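Local coordinates for protein probable chitinase A (PDB 4TX8) that probably hydrolyses chitin as an endo-acting family 18 glycoside hydrolase and carries a small carbohydrate-binding module, at residues L323-P328 / K383-Y388. Numbering follows the deposited sequence.
Sequences LIEGFP and KPAQAY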
# COMPACT_ATOMS: atom_id res chain seq x y z
N LEU A 323 -0.34 -17.31 -1.19
CA LEU A 323 -1.46 -16.80 -0.40
C LEU A 323 -2.79 -17.38 -0.87
O LEU A 323 -3.72 -17.52 -0.07
CB LEU A 323 -1.50 -15.28 -0.46
CG LEU A 323 -0.47 -14.58 0.43
CD1 LEU A 323 -0.39 -13.10 0.11
CD2 LEU A 323 -0.81 -14.79 1.90
N ILE A 324 -2.88 -17.72 -2.15
CA ILE A 324 -4.13 -18.25 -2.70
C ILE A 324 -4.23 -19.77 -2.58
O ILE A 324 -5.27 -20.29 -2.19
CB ILE A 324 -4.30 -17.83 -4.17
CG1 ILE A 324 -4.34 -16.30 -4.28
CG2 ILE A 324 -5.57 -18.44 -4.76
CD1 ILE A 324 -4.36 -15.78 -5.70
N GLU A 325 -3.15 -20.48 -2.90
CA GLU A 325 -3.18 -21.95 -2.84
C GLU A 325 -2.99 -22.45 -1.42
O GLU A 325 -3.49 -23.52 -1.05
CB GLU A 325 -2.09 -22.57 -3.72
CG GLU A 325 -1.78 -21.85 -5.01
CD GLU A 325 -2.74 -22.16 -6.12
OE1 GLU A 325 -3.82 -22.72 -5.85
OE2 GLU A 325 -2.40 -21.85 -7.29
N GLY A 326 -2.25 -21.70 -0.62
CA GLY A 326 -1.86 -22.16 0.70
C GLY A 326 -0.49 -22.82 0.64
O GLY A 326 0.02 -23.10 -0.45
N PHE A 327 0.10 -23.06 1.80
CA PHE A 327 1.43 -23.64 1.87
C PHE A 327 1.71 -24.18 3.27
O PHE A 327 1.13 -23.72 4.25
CB PHE A 327 2.49 -22.60 1.48
CG PHE A 327 2.46 -21.35 2.31
CD1 PHE A 327 1.66 -20.27 1.95
CD2 PHE A 327 3.25 -21.24 3.45
CE1 PHE A 327 1.64 -19.11 2.71
CE2 PHE A 327 3.23 -20.09 4.21
CZ PHE A 327 2.43 -19.02 3.84
N PRO A 328 2.60 -25.18 3.36
CA PRO A 328 2.97 -25.71 4.68
C PRO A 328 3.81 -24.73 5.48
O PRO A 328 4.58 -23.95 4.92
CB PRO A 328 3.76 -26.98 4.35
CG PRO A 328 4.26 -26.77 2.97
CD PRO A 328 3.22 -25.94 2.27
N LYS A 383 4.00 -20.33 -12.76
CA LYS A 383 2.68 -20.33 -13.37
C LYS A 383 1.61 -20.79 -12.38
O LYS A 383 1.79 -21.80 -11.70
CB LYS A 383 2.67 -21.25 -14.60
CG LYS A 383 1.95 -20.68 -15.81
CD LYS A 383 1.70 -21.77 -16.85
CE LYS A 383 1.39 -21.19 -18.22
NZ LYS A 383 0.97 -22.23 -19.19
N PRO A 384 0.50 -20.04 -12.29
CA PRO A 384 -0.62 -20.47 -11.45
C PRO A 384 -1.20 -21.80 -11.92
O PRO A 384 -1.11 -22.10 -13.12
CB PRO A 384 -1.65 -19.34 -11.62
CG PRO A 384 -0.87 -18.18 -12.11
CD PRO A 384 0.25 -18.74 -12.92
N ALA A 385 -1.76 -22.59 -11.01
CA ALA A 385 -2.37 -23.86 -11.38
C ALA A 385 -3.58 -23.60 -12.27
O ALA A 385 -3.74 -24.22 -13.32
CB ALA A 385 -2.78 -24.64 -10.14
N GLN A 386 -4.42 -22.67 -11.84
CA GLN A 386 -5.54 -22.20 -12.65
C GLN A 386 -5.52 -20.68 -12.68
O GLN A 386 -4.89 -20.04 -11.84
CB GLN A 386 -6.87 -22.71 -12.10
CG GLN A 386 -7.05 -22.50 -10.60
CD GLN A 386 -8.48 -22.74 -10.15
OE1 GLN A 386 -9.43 -22.41 -10.86
NE2 GLN A 386 -8.64 -23.31 -8.96
N ALA A 387 -6.21 -20.10 -13.65
CA ALA A 387 -6.29 -18.65 -13.76
C ALA A 387 -7.10 -18.08 -12.60
O ALA A 387 -8.01 -18.73 -12.09
CB ALA A 387 -6.91 -18.25 -15.09
N TYR A 388 -6.75 -16.86 -12.18
CA TYR A 388 -7.52 -16.16 -11.16
C TYR A 388 -8.10 -14.88 -11.74
O TYR A 388 -7.52 -13.80 -11.57
CB TYR A 388 -6.66 -15.83 -9.95
CG TYR A 388 -5.85 -16.98 -9.42
CD1 TYR A 388 -6.47 -18.11 -8.89
CD2 TYR A 388 -4.47 -16.94 -9.43
CE1 TYR A 388 -5.73 -19.16 -8.40
CE2 TYR A 388 -3.72 -17.99 -8.94
CZ TYR A 388 -4.35 -19.09 -8.43
OH TYR A 388 -3.60 -20.13 -7.95
O HOH W 1 -6.84 -22.36 -6.54
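Ile-324 lies over one face of the Tyr-388 ring in a CH-pi contact, its CD1 4.0 Å from the ring centroid and close to the ring normal. The second branch works nearer the hydroxyl end of the same ring: Ile-324 CG2 meets Tyr-388 CE1 at 3.7 Å. Chi1 of -60° sets CG2 anti to the backbone N, and the extended chi2 (174°) carries CD1 out over the ring. On the opposite face, the backbone O of Gln-386 stands 3.5 Å above the plane, over the centre. The ring is thus sandwiched between the isoleucine and the backbone of its own loop.

The Glu-325 carboxylate lies at the hydroxyl end of the ring, its plane turned 61° from the ring plane. The modelled approach of its OE2 to the hydroxyl is too short to be trusted. A water donates to Glu-325 OE1 at 3.1 Å and weakly accepts from Gln-386 NE2 at 3.2 Å, bridging the two segments.

The helix stops at Glu-325; Gly-326, with positive phi, turns the chain out of it. A short strand follows, where Phe-327 makes backbone hydrogen bonds with Phe-337 of strand 336-338. Tyr-388 also packs on Leu-373 of helix 363-375, and Ile-324 on Val-345 of strand 345-350. The contact joins the C-terminal end of helix 313-325 to the loop leading into strand 393-397 of the TIM barrel, away from the metal sites.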